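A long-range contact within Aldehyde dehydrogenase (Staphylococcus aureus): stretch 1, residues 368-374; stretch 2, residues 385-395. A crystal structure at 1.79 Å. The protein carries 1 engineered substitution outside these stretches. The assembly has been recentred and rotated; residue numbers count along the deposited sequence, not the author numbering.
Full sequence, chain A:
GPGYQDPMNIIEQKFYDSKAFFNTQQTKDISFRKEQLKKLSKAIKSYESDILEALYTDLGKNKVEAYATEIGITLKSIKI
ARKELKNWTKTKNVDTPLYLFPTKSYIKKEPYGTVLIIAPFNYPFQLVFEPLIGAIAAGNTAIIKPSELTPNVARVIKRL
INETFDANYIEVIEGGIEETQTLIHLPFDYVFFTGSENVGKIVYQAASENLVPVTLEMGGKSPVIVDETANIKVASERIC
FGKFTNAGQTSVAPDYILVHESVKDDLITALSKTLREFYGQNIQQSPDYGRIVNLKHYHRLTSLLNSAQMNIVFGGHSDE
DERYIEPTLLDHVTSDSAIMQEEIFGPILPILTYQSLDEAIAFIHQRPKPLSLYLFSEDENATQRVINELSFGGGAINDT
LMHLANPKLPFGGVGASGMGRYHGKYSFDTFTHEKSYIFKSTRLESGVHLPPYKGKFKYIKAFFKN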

ATOM      1  N   PRO A 368      -5.655  20.805  -2.649  1.00 24.70           N
ATOM      2  CA  PRO A 368      -5.257  19.410  -2.418  1.00 23.24           C
ATOM      3  C   PRO A 368      -6.243  18.431  -3.034  1.00 21.55           C
ATOM      4  O   PRO A 368      -7.444  18.697  -3.124  1.00 21.10           O
ATOM      5  CB  PRO A 368      -5.237  19.291  -0.890  1.00 24.70           C
ATOM      6  CG  PRO A 368      -5.039  20.676  -0.405  1.00 24.87           C
ATOM      7  CD  PRO A 368      -5.737  21.564  -1.386  1.00 26.18           C
ATOM      8  N   LYS A 369      -5.717  17.291  -3.468  1.00 20.68           N
ATOM      9  CA  LYS A 369      -6.539  16.248  -4.064  1.00 19.55           C
ATOM     10  C   LYS A 369      -7.602  15.792  -3.072  1.00 21.17           C
ATOM     11  O   LYS A 369      -7.257  15.300  -1.987  1.00 21.57           O
ATOM     12  CB  LYS A 369      -5.672  15.070  -4.497  1.00 20.98           C
ATOM     13  CG  LYS A 369      -4.594  15.441  -5.503  1.00 23.78           C
ATOM     14  CD  LYS A 369      -3.708  14.255  -5.836  1.00 25.71           C
ATOM     15  CE  LYS A 369      -2.723  14.596  -6.944  1.00 22.34           C
ATOM     16  NZ  LYS A 369      -1.758  13.487  -7.179  1.00 23.49           N
ATOM     17  N   PRO A 370      -8.884  15.937  -3.389  1.00 22.38           N
ATOM     18  CA  PRO A 370      -9.929  15.640  -2.409  1.00 20.54           C
ATOM     19  C   PRO A 370     -10.263  14.155  -2.361  1.00 17.34           C
ATOM     20  O   PRO A 370      -9.987  13.392  -3.288  1.00 20.75           O
ATOM     21  CB  PRO A 370     -11.121  16.457  -2.916  1.00 23.28           C
ATOM     22  CG  PRO A 370     -10.928  16.483  -4.397  1.00 23.31           C
ATOM     23  CD  PRO A 370      -9.438  16.458  -4.652  1.00 22.13           C
ATOM     24  N   LEU A 371     -10.874  13.760  -1.240  1.00 17.16           N
ATOM     25  CA  LEU A 371     -11.272  12.367  -1.064  1.00 20.29           C
ATOM     26  C   LEU A 371     -12.314  11.960  -2.093  1.00 22.42           C
ATOM     27  O   LEU A 371     -12.312  10.821  -2.573  1.00 21.36           O
ATOM     28  CB  LEU A 371     -11.806  12.146   0.351  1.00 23.62           C
ATOM     29  CG  LEU A 371     -12.240  10.723   0.714  1.00 26.76           C
ATOM     30  CD1 LEU A 371     -11.239   9.694   0.231  1.00 26.39           C
ATOM     31  CD2 LEU A 371     -12.421  10.609   2.210  1.00 29.16           C
ATOM     32  N   SER A 372     -13.216  12.871  -2.444  1.00 21.34           N
ATOM     33  CA  SER A 372     -14.214  12.566  -3.453  1.00 21.41           C
ATOM     34  C   SER A 372     -14.400  13.758  -4.378  1.00 20.18           C
ATOM     35  O   SER A 372     -14.060  14.895  -4.045  1.00 18.68           O
ATOM     36  CB  SER A 372     -15.551  12.150  -2.825  1.00 21.90           C
ATOM     37  OG  SER A 372     -16.182  13.237  -2.184  1.00 22.89           O
ATOM     38  N   LEU A 373     -14.923  13.469  -5.567  1.00 15.66           N
ATOM     39  CA  LEU A 373     -15.314  14.488  -6.528  1.00 17.52           C
ATOM     40  C   LEU A 373     -16.573  14.016  -7.234  1.00 19.21           C
ATOM     41  O   LEU A 373     -16.715  12.829  -7.532  1.00 21.20           O
ATOM     42  CB  LEU A 373     -14.209  14.774  -7.552  1.00 19.72           C
ATOM     43  CG  LEU A 373     -14.507  15.831  -8.628  1.00 21.86           C
ATOM     44  CD1 LEU A 373     -13.263  16.641  -8.959  1.00 23.27           C
ATOM     45  CD2 LEU A 373     -15.071  15.190  -9.893  1.00 23.84           C
ATOM     46  N   TYR A 374     -17.476  14.953  -7.510  1.00 18.62           N
ATOM     47  CA  TYR A 374     -18.721  14.647  -8.196  1.00 20.58           C
ATOM     48  C   TYR A 374     -18.899  15.586  -9.377  1.00 20.70           C
ATOM     49  O   TYR A 374     -18.571  16.771  -9.298  1.00 20.56           O
ATOM     50  CB  TYR A 374     -19.911  14.742  -7.242  1.00 18.64           C
ATOM     51  CG  TYR A 374     -19.698  13.965  -5.963  1.00 19.82           C
ATOM     52  CD1 TYR A 374     -19.773  12.580  -5.953  1.00 20.92           C
ATOM     53  CD2 TYR A 374     -19.402  14.616  -4.768  1.00 21.57           C
ATOM     54  CE1 TYR A 374     -19.565  11.858  -4.789  1.00 21.11           C
ATOM     55  CE2 TYR A 374     -19.198  13.902  -3.600  1.00 22.89           C
ATOM     56  CZ  TYR A 374     -19.282  12.528  -3.614  1.00 22.87           C
ATOM     57  OH  TYR A 374     -19.079  11.823  -2.450  1.00 21.25           O
ATOM     58  N   ARG A 385     -13.247  14.270 -19.541  1.00 25.86           N
ATOM     59  CA  ARG A 385     -12.240  15.257 -19.159  1.00 29.02           C
ATOM     60  C   ARG A 385     -12.013  15.261 -17.653  1.00 26.39           C
ATOM     61  O   ARG A 385     -10.869  15.272 -17.185  1.00 27.15           O
ATOM     62  CB  ARG A 385     -12.660  16.650 -19.631  1.00 30.20           C
ATOM     63  CG  ARG A 385     -12.243  17.001 -21.045  1.00 33.67           C
ATOM     64  CD  ARG A 385     -12.200  18.511 -21.221  1.00 35.90           C
ATOM     65  NE  ARG A 385     -11.033  19.091 -20.560  1.00 36.12           N
ATOM     66  CZ  ARG A 385     -10.833  20.394 -20.394  1.00 35.49           C
ATOM     67  NH1 ARG A 385     -11.726  21.268 -20.838  1.00 34.86           N
ATOM     68  NH2 ARG A 385      -9.738  20.824 -19.780  1.00 35.27           N
ATOM     69  N   VAL A 386     -13.096  15.254 -16.876  1.00 27.54           N
ATOM     70  CA  VAL A 386     -12.972  15.379 -15.427  1.00 26.50           C
ATOM     71  C   VAL A 386     -12.296  14.149 -14.836  1.00 26.19           C
ATOM     72  O   VAL A 386     -11.406  14.258 -13.983  1.00 25.60           O
ATOM     73  CB  VAL A 386     -14.352  15.624 -14.796  1.00 28.03           C
ATOM     74  CG1 VAL A 386     -14.280  15.439 -13.299  1.00 28.78           C
ATOM     75  CG2 VAL A 386     -14.841  17.023 -15.135  1.00 26.97           C
ATOM     76  N   ILE A 387     -12.708  12.957 -15.276  1.00 24.31           N
ATOM     77  CA  ILE A 387     -12.131  11.727 -14.739  1.00 27.17           C
ATOM     78  C   ILE A 387     -10.662  11.609 -15.124  1.00 24.14           C
ATOM     79  O   ILE A 387      -9.835  11.127 -14.339  1.00 25.14           O
ATOM     80  CB  ILE A 387     -12.940  10.506 -15.215  1.00 29.76           C
ATOM     81  CG1 ILE A 387     -14.398  10.616 -14.755  1.00 31.61           C
ATOM     82  CG2 ILE A 387     -12.301   9.213 -14.724  1.00 29.78           C
ATOM     83  CD1 ILE A 387     -15.319   9.590 -15.376  1.00 33.16           C
ATOM     84  N   ASN A 388     -10.309  12.067 -16.326  1.00 24.46           N
ATOM     85  CA  ASN A 388      -8.937  11.905 -16.797  1.00 28.15           C
ATOM     86  C   ASN A 388      -8.007  12.981 -16.250  1.00 25.83           C
ATOM     87  O   ASN A 388      -6.837  12.703 -15.970  1.00 30.85           O
ATOM     88  CB  ASN A 388      -8.897  11.912 -18.326  1.00 28.92           C
ATOM     89  CG  ASN A 388      -9.583  10.708 -18.936  1.00 35.54           C
ATOM     90  OD1 ASN A 388      -9.839   9.712 -18.257  1.00 38.95           O
ATOM     91  ND2 ASN A 388      -9.861  10.781 -20.231  1.00 38.73           N
ATOM     92  N   GLU A 389      -8.497  14.212 -16.088  1.00 25.58           N
ATOM     93  CA  GLU A 389      -7.612  15.332 -15.792  1.00 25.73           C
ATOM     94  C   GLU A 389      -7.511  15.675 -14.312  1.00 22.91           C
ATOM     95  O   GLU A 389      -6.528  16.310 -13.912  1.00 26.99           O
ATOM     96  CB  GLU A 389      -8.059  16.578 -16.564  1.00 30.84           C
ATOM     97  CG  GLU A 389      -7.949  16.428 -18.072  1.00 33.56           C
ATOM     98  CD  GLU A 389      -8.466  17.640 -18.818  1.00 36.66           C
ATOM     99  OE1 GLU A 389      -8.283  18.771 -18.320  1.00 34.80           O
ATOM    100  OE2 GLU A 389      -9.061  17.459 -19.901  1.00 37.93           O
ATOM    101  N   LEU A 390      -8.482  15.283 -13.495  1.00 22.36           N
ATOM    102  CA  LEU A 390      -8.473  15.580 -12.068  1.00 21.68           C
ATOM    103  C   LEU A 390      -8.305  14.294 -11.276  1.00 21.87           C
ATOM    104  O   LEU A 390      -9.044  13.328 -11.489  1.00 22.66           O
ATOM    105  CB  LEU A 390      -9.760  16.290 -11.644  1.00 20.14           C
ATOM    106  CG  LEU A 390      -9.950  17.702 -12.195  1.00 24.16           C
ATOM    107  CD1 LEU A 390     -11.338  18.220 -11.859  1.00 26.92           C
ATOM    108  CD2 LEU A 390      -8.875  18.631 -11.649  1.00 25.62           C
ATOM    109  N   SER A 391      -7.339  14.290 -10.362  1.00 22.65           N
ATOM    110  CA  SER A 391      -7.104  13.158  -9.478  1.00 24.28           C
ATOM    111  C   SER A 391      -7.794  13.389  -8.142  1.00 22.99           C
ATOM    112  O   SER A 391      -7.733  14.484  -7.573  1.00 20.82           O
ATOM    113  CB  SER A 391      -5.610  12.921  -9.253  1.00 26.65           C
ATOM    114  OG  SER A 391      -5.411  11.853  -8.340  1.00 24.33           O
ATOM    115  N   PHE A 392      -8.449  12.346  -7.649  1.00 22.31           N
ATOM    116  CA  PHE A 392      -9.167  12.390  -6.386  1.00 22.15           C
ATOM    117  C   PHE A 392      -9.335  10.954  -5.920  1.00 22.84           C
ATOM    118  O   PHE A 392      -9.084  10.009  -6.669  1.00 21.09           O
ATOM    119  CB  PHE A 392     -10.516  13.105  -6.532  1.00 20.35           C
ATOM    120  CG  PHE A 392     -11.331  12.634  -7.705  1.00 20.05           C
ATOM    121  CD1 PHE A 392     -11.164  13.204  -8.957  1.00 19.09           C
ATOM    122  CD2 PHE A 392     -12.265  11.624  -7.555  1.00 21.45           C
ATOM    123  CE1 PHE A 392     -11.911  12.773 -10.036  1.00 20.74           C
ATOM    124  CE2 PHE A 392     -13.017  11.188  -8.632  1.00 21.87           C
ATOM    125  CZ  PHE A 392     -12.839  11.766  -9.874  1.00 22.31           C
ATOM    126  N   GLY A 393      -9.755  10.798  -4.668  1.00 20.75           N
ATOM    127  CA  GLY A 393      -9.881   9.469  -4.100  1.00 21.28           C
ATOM    128  C   GLY A 393     -10.825   8.576  -4.879  1.00 20.72           C
ATOM    129  O   GLY A 393     -10.427   7.526  -5.393  1.00 19.20           O
ATOM    130  N   GLY A 394     -12.081   8.995  -4.968  1.00 20.61           N
ATOM    131  CA  GLY A 394     -13.095   8.309  -5.751  1.00 16.91           C
ATOM    132  C   GLY A 394     -14.276   9.240  -5.893  1.00 17.83           C
ATOM    133  O   GLY A 394     -14.338  10.282  -5.244  1.00 21.23           O
ATOM    134  N   GLY A 395     -15.218   8.873  -6.747  1.00 16.78           N
ATOM    135  CA  GLY A 395     -16.313   9.790  -6.972  1.00 16.95           C
ATOM    136  C   GLY A 395     -17.477   9.204  -7.729  1.00 20.91           C
ATOM    137  O   GLY A 395     -17.689   7.991  -7.748  1.00 18.42           O
TER

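The two stretches run side by side in the same direction, Pro370 facing Phe392, Leu371 facing Gly393 and Leu373 facing Gly395. Three backbone hydrogen bonds join them: Gly393 N donates to Pro370 O (2.9 Å, nearly straight), Gly394 N to Leu371 O (3.0 Å), and Leu373 N returns to Gly394 O at a longer 3.3 Å. Proline lacks an amide hydrogen, but its carbonyl remains a good acceptor, so Pro370 can still take part.

The main projection is Leu373, which loses more surface to the partner stretch than any other residue here. Its side chain enters a hollow lined by Val386, Leu390 and Phe392, so that the end of a helix and the segment that follows it both grip one leucine. Leu373 CB lies over one face of the Phe392 ring, 3.6 Å from the ring centroid and only 10° off its normal, a CH-pi contact in which a C-H bond meets the electron-rich ring. Farther out, the branched tip spreads between two neighbours: Leu373 CD2 reaches Val386 CG1 at 3.5 Å, and Leu373 CD1 reaches Leu390 CD1 at 3.8 Å. These wholly apolar side chains fit closely without leaving a polar group unsatisfied.

Two glycines, Gly393 and Gly395, keep the surface flat where the backbones come close. An ideal CB on Gly393 would lie 2.3 Å from Leu371 O, and one on Gly395 only 2.0 Å from Leu373 O; both would clash. With hydrogen there instead, Gly395 CA approaches Leu373 O to 3.1 Å in a CA-H...O contact. A similar contact brings Ser372 CA within 2.9 Å of Gly394 O.

Near the start of stretch 1, the compact ring of Pro370 packs its CD 4.0 Å from Phe392 CB. The aliphatic part of Lys369 covers Ser391, with Lys369 CB 3.7 Å from Ser391 O, while its extended chain carries the charged amine onward.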